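Local coordinates for glycosyl hydrolase family 2, TIM barrel domain protein (Faecalibacterium prausnitzii A2-165, PDB 6ED2), which probably hydrolyses beta-glucuronides, releasing glucuronic acid, as a glycoside hydrolase family 2 beta-glucuronidase of a human gut bacterium, at residues F319-D324 with E342-I347; E577-F582 with K617-L622. One frame throughout, in Å; residues are numbered along the deposited sequence.

Contact 1. Residues F319-D324 with E342-I347; sequences FGRHED and ELMKWI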
ATOM      1  N   PHE A 319      17.809 -15.063 -12.459  1.00 27.77           N
ATOM      2  CA  PHE A 319      16.357 -15.046 -12.421  1.00 26.49           C
ATOM      3  C   PHE A 319      15.756 -15.946 -13.483  1.00 28.03           C
ATOM      4  O   PHE A 319      16.327 -16.145 -14.559  1.00 25.45           O
ATOM      5  CB  PHE A 319      15.798 -13.625 -12.645  1.00 25.02           C
ATOM      6  CG  PHE A 319      16.362 -12.602 -11.721  1.00 24.03           C
ATOM      7  CD1 PHE A 319      15.806 -12.412 -10.456  1.00 25.96           C
ATOM      8  CD2 PHE A 319      17.445 -11.818 -12.114  1.00 25.27           C
ATOM      9  CE1 PHE A 319      16.320 -11.459  -9.592  1.00 23.08           C
ATOM     10  CE2 PHE A 319      17.989 -10.860 -11.253  1.00 27.37           C
ATOM     11  CZ  PHE A 319      17.433 -10.681  -9.992  1.00 28.35           C
ATOM     12  N   GLY A 320      14.568 -16.456 -13.177  1.00 26.19           N
ATOM     13  CA  GLY A 320      13.577 -16.645 -14.210  1.00 26.98           C
ATOM     14  C   GLY A 320      12.871 -15.314 -14.447  1.00 29.42           C
ATOM     15  O   GLY A 320      12.515 -14.600 -13.511  1.00 26.57           O
ATOM     16  N   ARG A 321      12.687 -14.980 -15.717  1.00 29.48           N
ATOM     17  CA  ARG A 321      12.109 -13.719 -16.123  1.00 26.28           C
ATOM     18  C   ARG A 321      10.747 -13.936 -16.777  1.00 30.84           C
ATOM     19  O   ARG A 321      10.197 -15.049 -16.811  1.00 28.70           O
ATOM     20  CB  ARG A 321      13.077 -13.002 -17.064  1.00 26.42           C
ATOM     21  CG  ARG A 321      14.325 -12.454 -16.367  1.00 24.88           C
ATOM     22  CD  ARG A 321      15.169 -11.629 -17.339  1.00 28.50           C
ATOM     23  NE  ARG A 321      14.335 -10.572 -17.901  1.00 37.39           N
ATOM     24  CZ  ARG A 321      14.205  -9.367 -17.367  1.00 30.50           C
ATOM     25  NH1 ARG A 321      14.897  -9.053 -16.278  1.00 31.86           N
ATOM     26  NH2 ARG A 321      13.378  -8.487 -17.912  1.00 32.60           N
ATOM     27  N   HIS A 322      10.195 -12.844 -17.289  1.00 26.72           N
ATOM     28  CA  HIS A 322       9.055 -12.865 -18.183  1.00 25.52           C
ATOM     29  C   HIS A 322       9.185 -11.657 -19.095  1.00 27.83           C
ATOM     30  O   HIS A 322       9.813 -10.653 -18.737  1.00 27.64           O
ATOM     31  CB  HIS A 322       7.711 -12.824 -17.433  1.00 25.42           C
ATOM     32  CG  HIS A 322       7.019 -14.160 -17.337  1.00 35.46           C
ATOM     33  ND1 HIS A 322       6.652 -14.899 -18.445  1.00 28.63           N
ATOM     34  CD2 HIS A 322       6.627 -14.886 -16.255  1.00 29.88           C
ATOM     35  CE1 HIS A 322       6.077 -16.023 -18.052  1.00 26.95           C
ATOM     36  NE2 HIS A 322       6.049 -16.039 -16.728  1.00 28.09           N
ATOM     37  N   GLU A 323       8.616 -11.764 -20.286  1.00 24.82           N
ATOM     38  CA  GLU A 323       8.390 -10.576 -21.103  1.00 27.04           C
ATOM     39  C   GLU A 323       7.035 -10.041 -20.653  1.00 27.57           C
ATOM     40  O   GLU A 323       5.978 -10.484 -21.106  1.00 25.37           O
ATOM     41  CB  GLU A 323       8.440 -10.901 -22.589  1.00 24.64           C
ATOM     42  CG  GLU A 323       9.843 -11.119 -23.121  1.00 25.26           C
ATOM     43  CD  GLU A 323       9.842 -11.352 -24.630  1.00 28.43           C
ATOM     44  OE1 GLU A 323       9.148 -12.298 -25.089  1.00 28.92           O
ATOM     45  OE2 GLU A 323      10.511 -10.580 -25.354  1.00 25.44           O
ATOM     46  N   ASP A 324       7.072  -9.113 -19.700  1.00 23.26           N
ATOM     47  CA  ASP A 324       5.860  -8.675 -19.024  1.00 25.91           C
ATOM     48  C   ASP A 324       6.123  -7.295 -18.438  1.00 26.42           C
ATOM     49  O   ASP A 324       7.176  -7.076 -17.831  1.00 26.18           O
ATOM     50  CB  ASP A 324       5.473  -9.683 -17.921  1.00 21.75           C
ATOM     51  CG  ASP A 324       4.378  -9.163 -16.997  1.00 27.25           C
ATOM     52  OD1 ASP A 324       3.221  -9.613 -17.139  1.00 23.53           O
ATOM     53  OD2 ASP A 324       4.677  -8.319 -16.112  1.00 28.12           O
ATOM     54  N   GLU A 342      20.026  -2.864 -15.971  1.00 25.04           N
ATOM     55  CA  GLU A 342      20.627  -2.058 -14.910  1.00 28.12           C
ATOM     56  C   GLU A 342      20.324  -2.654 -13.532  1.00 23.89           C
ATOM     57  O   GLU A 342      21.196  -2.675 -12.653  1.00 26.57           O
ATOM     58  CB  GLU A 342      20.146  -0.602 -14.994  1.00 26.12           C
ATOM     59  CG  GLU A 342      20.655   0.154 -16.231  1.00 27.79           C
ATOM     60  CD  GLU A 342      22.172   0.051 -16.407  1.00 31.89           C
ATOM     61  OE1 GLU A 342      22.913   0.710 -15.636  1.00 37.11           O
ATOM     62  OE2 GLU A 342      22.625  -0.712 -17.299  1.00 36.89           O
ATOM     63  N   LEU A 343      19.098  -3.139 -13.331  1.00 22.13           N
ATOM     64  CA  LEU A 343      18.738  -3.806 -12.079  1.00 28.68           C
ATOM     65  C   LEU A 343      19.474  -5.136 -11.910  1.00 27.33           C
ATOM     66  O   LEU A 343      19.942  -5.460 -10.813  1.00 28.24           O
ATOM     67  CB  LEU A 343      17.229  -4.043 -12.027  1.00 26.16           C
ATOM     68  CG  LEU A 343      16.329  -2.807 -11.912  1.00 25.15           C
ATOM     69  CD1 LEU A 343      14.869  -3.205 -12.053  1.00 24.79           C
ATOM     70  CD2 LEU A 343      16.580  -2.102 -10.579  1.00 23.37           C
ATOM     71  N   MET A 344      19.577  -5.932 -12.972  1.00 24.18           N
ATOM     72  CA  MET A 344      20.281  -7.198 -12.825  1.00 27.09           C
ATOM     73  C   MET A 344      21.764  -6.976 -12.575  1.00 28.18           C
ATOM     74  O   MET A 344      22.378  -7.733 -11.813  1.00 25.94           O
ATOM     75  CB  MET A 344      20.053  -8.085 -14.051  1.00 27.57           C
ATOM     76  CG  MET A 344      18.621  -8.605 -14.155  1.00 26.84           C
ATOM     77  SD  MET A 344      18.400  -9.847 -15.448  1.00 29.54           S
ATOM     78  CE  MET A 344      18.909  -8.993 -16.944  1.00 25.81           C
ATOM     79  N   LYS A 345      22.351  -5.929 -13.162  1.00 25.94           N
ATOM     80  CA  LYS A 345      23.736  -5.599 -12.824  1.00 29.64           C
ATOM     81  C   LYS A 345      23.848  -5.124 -11.379  1.00 27.79           C
ATOM     82  O   LYS A 345      24.755  -5.526 -10.643  1.00 24.66           O
ATOM     83  CB  LYS A 345      24.285  -4.541 -13.779  1.00 27.39           C
ATOM     84  CG  LYS A 345      24.471  -5.047 -15.198  1.00 30.95           C
ATOM     85  CD  LYS A 345      24.328  -3.935 -16.227  1.00 34.58           C
ATOM     86  CE  LYS A 345      25.504  -2.971 -16.179  1.00 36.01           C
ATOM     87  NZ  LYS A 345      25.355  -1.887 -17.215  1.00 34.91           N
ATOM     88  N   TRP A 346      22.929  -4.265 -10.954  1.00 26.37           N
ATOM     89  CA  TRP A 346      22.980  -3.753  -9.590  1.00 28.73           C
ATOM     90  C   TRP A 346      22.901  -4.891  -8.581  1.00 27.73           C
ATOM     91  O   TRP A 346      23.637  -4.908  -7.590  1.00 25.18           O
ATOM     92  CB  TRP A 346      21.833  -2.758  -9.395  1.00 28.22           C
ATOM     93  CG  TRP A 346      21.613  -2.263  -8.013  1.00 32.63           C
ATOM     94  CD1 TRP A 346      22.248  -1.215  -7.405  1.00 29.22           C
ATOM     95  CD2 TRP A 346      20.661  -2.765  -7.061  1.00 28.31           C
ATOM     96  NE1 TRP A 346      21.750  -1.039  -6.136  1.00 28.50           N
ATOM     97  CE2 TRP A 346      20.774  -1.969  -5.899  1.00 26.28           C
ATOM     98  CE3 TRP A 346      19.733  -3.814  -7.076  1.00 27.22           C
ATOM     99  CZ2 TRP A 346      19.995  -2.188  -4.756  1.00 28.47           C
ATOM    100  CZ3 TRP A 346      18.945  -4.026  -5.942  1.00 27.36           C
ATOM    101  CH2 TRP A 346      19.085  -3.215  -4.798  1.00 29.23           C
ATOM    102  N   ILE A 347      22.030  -5.872  -8.827  1.00 23.35           N
ATOM    103  CA  ILE A 347      21.839  -6.933  -7.842  1.00 27.48           C
ATOM    104  C   ILE A 347      22.913  -8.017  -7.886  1.00 26.64           C
ATOM    105  O   ILE A 347      22.994  -8.827  -6.954  1.00 25.52           O
ATOM    106  CB  ILE A 347      20.430  -7.529  -8.007  1.00 23.51           C
ATOM    107  CG1 ILE A 347      19.970  -8.162  -6.694  1.00 22.64           C
ATOM    108  CG2 ILE A 347      20.396  -8.490  -9.170  1.00 21.87           C
ATOM    109  CD1 ILE A 347      18.516  -8.538  -6.687  1.00 24.89           C
TER
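The end of strand 312-320 and the last turns of helix 334-347 approach most closely at Phe319 and Met344, whose CA atoms stand 8.8 Å apart, and no hydrogen bond crosses between 319-324 and 342-347. Side chains therefore fill the interval, and the 196 Å² they bury between them comes from Phe319 and Arg321 on one side, Met344 and Ile347 on the other. The Phe319 ring reaches the helix with its far rim. Its CZ lies 3.8 Å from CG2 of Ile347, a methyl set at the ring edge and near the ring plane, while its CE2 lies 3.7 Å from CG of Met344, which comes in obliquely. Phe319 and Met344 run past one another in opposite senses, leaving SD of Met344 5.2 Å from the centroid of the Phe319 ring and 67° off its normal, an oblique Met-aromatic contact. The Met344 chain is straight as far as SD and bends only at chi3 (-59°), which leaves CE 4.1 Å from NH1 of Arg321. SD of Met344 is 3.7 Å from NH1 of Arg321, so it touches ring and guanidinium, roughly at right angles. The charge of that guanidinium is met by Asp340, one turn before Met344 on the same helix, through a salt bridge to NH2. Phe352 of strand 351-353 touches both Arg321 and Met344, and Phe615 and Trp619 of helix 610-621 touch Ile347. Strand 312-320, helix 334-347 and the parallel strand 351-353 form a beta-alpha-beta unit, and this buried strand-to-helix layer is characteristic of the TIM barrel.

Contact 2. Residues E577-F582 with K617-L622; sequences ELVWNF and KRWTTL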
ATOM      1  N   GLU A 577      21.620 -20.793  -8.899  1.00 27.20           N
ATOM      2  CA  GLU A 577      20.339 -20.425  -8.299  1.00 27.56           C
ATOM      3  C   GLU A 577      19.710 -19.341  -9.159  1.00 25.67           C
ATOM      4  O   GLU A 577      20.255 -18.240  -9.284  1.00 29.77           O
ATOM      5  CB  GLU A 577      20.508 -19.949  -6.851  1.00 24.98           C
ATOM      6  CG  GLU A 577      21.600 -18.897  -6.669  1.00 24.54           C
ATOM      7  CD  GLU A 577      22.003 -18.721  -5.213  1.00 31.53           C
ATOM      8  OE1 GLU A 577      22.649 -19.640  -4.642  1.00 31.44           O
ATOM      9  OE2 GLU A 577      21.668 -17.661  -4.639  1.00 33.45           O
ATOM     10  N   LEU A 578      18.583 -19.654  -9.770  1.00 23.63           N
ATOM     11  CA  LEU A 578      17.817 -18.674 -10.518  1.00 26.11           C
ATOM     12  C   LEU A 578      16.473 -18.622  -9.820  1.00 27.79           C
ATOM     13  O   LEU A 578      15.737 -19.619  -9.806  1.00 24.52           O
ATOM     14  CB  LEU A 578      17.684 -19.042 -11.996  1.00 22.31           C
ATOM     15  CG  LEU A 578      18.981 -19.332 -12.751  1.00 26.34           C
ATOM     16  CD1 LEU A 578      18.664 -19.608 -14.210  1.00 26.36           C
ATOM     17  CD2 LEU A 578      20.001 -18.223 -12.644  1.00 22.67           C
ATOM     18  N   VAL A 579      16.179 -17.482  -9.197  1.00 23.87           N
ATOM     19  CA  VAL A 579      15.013 -17.374  -8.331  1.00 23.50           C
ATOM     20  C   VAL A 579      13.818 -16.983  -9.183  1.00 24.78           C
ATOM     21  O   VAL A 579      13.960 -16.354 -10.237  1.00 27.31           O
ATOM     22  CB  VAL A 579      15.279 -16.373  -7.179  1.00 29.44           C
ATOM     23  CG1 VAL A 579      15.362 -14.933  -7.700  1.00 23.74           C
ATOM     24  CG2 VAL A 579      14.228 -16.500  -6.073  1.00 26.28           C
ATOM     25  N   TRP A 580      12.627 -17.394  -8.750  1.00 25.99           N
ATOM     26  CA  TRP A 580      11.378 -16.964  -9.369  1.00 26.18           C
ATOM     27  C   TRP A 580      10.790 -15.818  -8.549  1.00 25.72           C
ATOM     28  O   TRP A 580      10.499 -15.999  -7.368  1.00 27.11           O
ATOM     29  CB  TRP A 580      10.395 -18.122  -9.410  1.00 24.33           C
ATOM     30  CG  TRP A 580       9.260 -17.957 -10.360  1.00 25.60           C
ATOM     31  CD1 TRP A 580       7.940 -17.827 -10.044  1.00 25.24           C
ATOM     32  CD2 TRP A 580       9.340 -17.959 -11.784  1.00 22.51           C
ATOM     33  NE1 TRP A 580       7.191 -17.744 -11.190  1.00 26.78           N
ATOM     34  CE2 TRP A 580       8.030 -17.815 -12.273  1.00 24.84           C
ATOM     35  CE3 TRP A 580      10.398 -18.055 -12.695  1.00 24.73           C
ATOM     36  CZ2 TRP A 580       7.743 -17.767 -13.638  1.00 20.49           C
ATOM     37  CZ3 TRP A 580      10.116 -17.999 -14.043  1.00 24.22           C
ATOM     38  CH2 TRP A 580       8.795 -17.860 -14.504  1.00 23.46           C
ATOM     39  N   ASN A 581      10.601 -14.650  -9.151  1.00 29.95           N
ATOM     40  CA  ASN A 581      10.863 -14.282 -10.539  1.00 29.42           C
ATOM     41  C   ASN A 581      11.542 -12.901 -10.454  1.00 28.83           C
ATOM     42  O   ASN A 581      11.475 -12.257  -9.399  1.00 27.70           O
ATOM     43  CB  ASN A 581       9.536 -14.222 -11.306  1.00 24.65           C
ATOM     44  CG  ASN A 581       9.675 -13.806 -12.784  1.00 29.98           C
ATOM     45  OD1 ASN A 581       9.872 -12.629 -13.109  1.00 26.41           O
ATOM     46  ND2 ASN A 581       9.464 -14.769 -13.682  1.00 29.19           N
ATOM     47  N   PHE A 582      12.184 -12.440 -11.533  1.00 26.58           N
ATOM     48  CA  PHE A 582      12.758 -11.093 -11.539  1.00 25.44           C
ATOM     49  C   PHE A 582      11.749 -10.035 -11.070  1.00 25.52           C
ATOM     50  O   PHE A 582      12.074  -9.169 -10.253  1.00 25.02           O
ATOM     51  CB  PHE A 582      13.277 -10.760 -12.945  1.00 25.86           C
ATOM     52  CG  PHE A 582      13.736  -9.323 -13.109  1.00 26.15           C
ATOM     53  CD1 PHE A 582      14.973  -8.920 -12.630  1.00 26.68           C
ATOM     54  CD2 PHE A 582      12.934  -8.392 -13.743  1.00 27.60           C
ATOM     55  CE1 PHE A 582      15.396  -7.616 -12.763  1.00 29.45           C
ATOM     56  CE2 PHE A 582      13.354  -7.072 -13.899  1.00 25.46           C
ATOM     57  CZ  PHE A 582      14.586  -6.685 -13.409  1.00 30.48           C
ATOM     58  N   LYS A 617      23.373  -8.528  -1.538  1.00 28.44           N
ATOM     59  CA  LYS A 617      24.471  -8.823  -0.630  1.00 28.87           C
ATOM     60  C   LYS A 617      25.027 -10.218  -0.884  1.00 33.73           C
ATOM     61  O   LYS A 617      26.248 -10.412  -0.921  1.00 34.93           O
ATOM     62  CB  LYS A 617      24.017  -8.678   0.821  1.00 31.27           C
ATOM     63  CG  LYS A 617      25.103  -9.108   1.820  1.00 46.24           C
ATOM     64  CD  LYS A 617      24.743  -8.719   3.263  1.00 61.32           C
ATOM     65  CE  LYS A 617      25.587  -9.458   4.313  1.00 54.98           C
ATOM     66  NZ  LYS A 617      24.907  -9.480   5.658  1.00 55.91           N
ATOM     67  N   ARG A 618      24.148 -11.203  -1.077  1.00 28.42           N
ATOM     68  CA  ARG A 618      24.621 -12.564  -1.304  1.00 31.76           C
ATOM     69  C   ARG A 618      25.354 -12.685  -2.640  1.00 30.49           C
ATOM     70  O   ARG A 618      26.491 -13.172  -2.694  1.00 31.85           O
ATOM     71  CB  ARG A 618      23.444 -13.546  -1.239  1.00 30.39           C
ATOM     72  CG  ARG A 618      23.813 -14.991  -1.581  1.00 27.49           C
ATOM     73  CD  ARG A 618      22.608 -15.926  -1.401  1.00 31.67           C
ATOM     74  NE  ARG A 618      22.814 -17.215  -2.048  1.00 26.65           N
ATOM     75  CZ  ARG A 618      23.431 -18.248  -1.473  1.00 29.21           C
ATOM     76  NH1 ARG A 618      23.901 -18.140  -0.230  1.00 21.89           N
ATOM     77  NH2 ARG A 618      23.580 -19.392  -2.137  1.00 27.83           N
ATOM     78  N   TRP A 619      24.729 -12.222  -3.725  1.00 30.62           N
ATOM     79  CA  TRP A 619      25.253 -12.500  -5.058  1.00 28.20           C
ATOM     80  C   TRP A 619      26.545 -11.744  -5.331  1.00 30.86           C
ATOM     81  O   TRP A 619      27.397 -12.242  -6.071  1.00 30.57           O
ATOM     82  CB  TRP A 619      24.203 -12.157  -6.111  1.00 26.46           C
ATOM     83  CG  TRP A 619      23.140 -13.202  -6.238  1.00 26.94           C
ATOM     84  CD1 TRP A 619      23.142 -14.452  -5.679  1.00 27.34           C
ATOM     85  CD2 TRP A 619      21.921 -13.094  -6.974  1.00 27.76           C
ATOM     86  NE1 TRP A 619      21.992 -15.129  -6.024  1.00 22.76           N
ATOM     87  CE2 TRP A 619      21.230 -14.317  -6.824  1.00 27.04           C
ATOM     88  CE3 TRP A 619      21.341 -12.079  -7.753  1.00 26.95           C
ATOM     89  CZ2 TRP A 619      19.992 -14.554  -7.424  1.00 21.11           C
ATOM     90  CZ3 TRP A 619      20.114 -12.317  -8.336  1.00 23.13           C
ATOM     91  CH2 TRP A 619      19.452 -13.542  -8.161  1.00 25.02           C
ATOM     92  N   THR A 620      26.703 -10.544  -4.770  1.00 30.37           N
ATOM     93  CA  THR A 620      27.947  -9.799  -4.917  1.00 34.41           C
ATOM     94  C   THR A 620      29.009 -10.238  -3.926  1.00 34.20           C
ATOM     95  O   THR A 620      30.173  -9.880  -4.098  1.00 39.94           O
ATOM     96  CB  THR A 620      27.713  -8.288  -4.756  1.00 36.08           C
ATOM     97  OG1 THR A 620      27.304  -8.008  -3.413  1.00 32.35           O
ATOM     98  CG2 THR A 620      26.650  -7.784  -5.747  1.00 27.12           C
ATOM     99  N   THR A 621      28.636 -10.998  -2.903  1.00 35.28           N
ATOM    100  CA  THR A 621      29.607 -11.564  -1.977  1.00 36.48           C
ATOM    101  C   THR A 621      30.115 -12.929  -2.434  1.00 38.61           C
ATOM    102  O   THR A 621      31.309 -13.217  -2.296  1.00 37.64           O
ATOM    103  CB  THR A 621      28.989 -11.672  -0.577  1.00 35.66           C
ATOM    104  OG1 THR A 621      28.746 -10.354  -0.075  1.00 41.66           O
ATOM    105  CG2 THR A 621      29.917 -12.403   0.374  1.00 41.97           C
ATOM    106  N   LEU A 622      29.244 -13.779  -2.980  1.00 34.47           N
ATOM    107  CA  LEU A 622      29.699 -15.068  -3.497  1.00 33.72           C
ATOM    108  C   LEU A 622      30.710 -14.855  -4.624  1.00 34.31           C
ATOM    109  O   LEU A 622      30.436 -14.085  -5.560  1.00 34.51           O
ATOM    110  CB  LEU A 622      28.528 -15.894  -4.020  1.00 30.70           C
ATOM    111  CG  LEU A 622      27.459 -16.328  -3.019  1.00 32.54           C
ATOM    112  CD1 LEU A 622      26.346 -17.095  -3.726  1.00 32.43           C
ATOM    113  CD2 LEU A 622      28.087 -17.181  -1.919  1.00 31.24           C
TER
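Arg618 grips the carboxylate of Glu577 side-on with two nitrogens in a bidentate salt bridge. NH2 of Arg618 donates to OE1 of Glu577 at 2.7 Å, with an N-H...O angle of 179°, and NE of Arg618 donates to OE2 of Glu577 at 2.9 Å. Both oxygens use their syn lone pairs, and the two flat groups lie only 7° from coplanar. NE1 of Trp619 adds a third bond, 2.9 Å to OE2 of Glu577; the acid is met from above its plane, whereas OE2 lies near the plane of the indole. OE2 thus takes two donors, and OE1 is also hydrogen-bonded to Tyr315 OH, so this buried carboxylate is held from several directions and probably stays ionised. Asp569 of helix 554-570 gives Arg618 NH2 a second acidic partner. Within the TIM barrel, the bonds fasten helix 610-621 to strand 574-580; their short segments run nearly antiparallel (162°), with axes 12.3 Å apart at closest. The extended chains of Glu577 and Arg618 come from opposite directions and together bridge that interval. A glutamine instead of Glu577 would probably leave Arg618 only the charge of Asp569 and set an amide NH2 against a donor in one of the paired bonds. Farther out, CH2 of Trp619 lies 4.3 Å from CG1 of Val579, a looser apolar contact, and CD1 of Leu622 rests over one face of the Arg618 guanidinium.

Contacts 1 and 2 lie side by side in the TIM barrel, their centres about 11 Å apart, because strands 312-320 and 574-580 are parallel neighbours in its sheet. Gly320 joins them through two probable backbone hydrogen bonds: its N is 3.0 Å from Val579 O, and its O is 2.9 Å from Phe582 N. Phe582 reaches back into contact 1, meeting Phe319 edge-to-face and Arg321 in a cation-pi contact. Both lie away from the annotated magnesium site at Thr239 and Glu241, but another bound magnesium ion lies about 10 Å from the Arg321 side chain. A bound formic acid molecule, probably from the crystallisation liquor, lies about 3 Å from the Arg321 side chain and may mark a pocket beside contact 1.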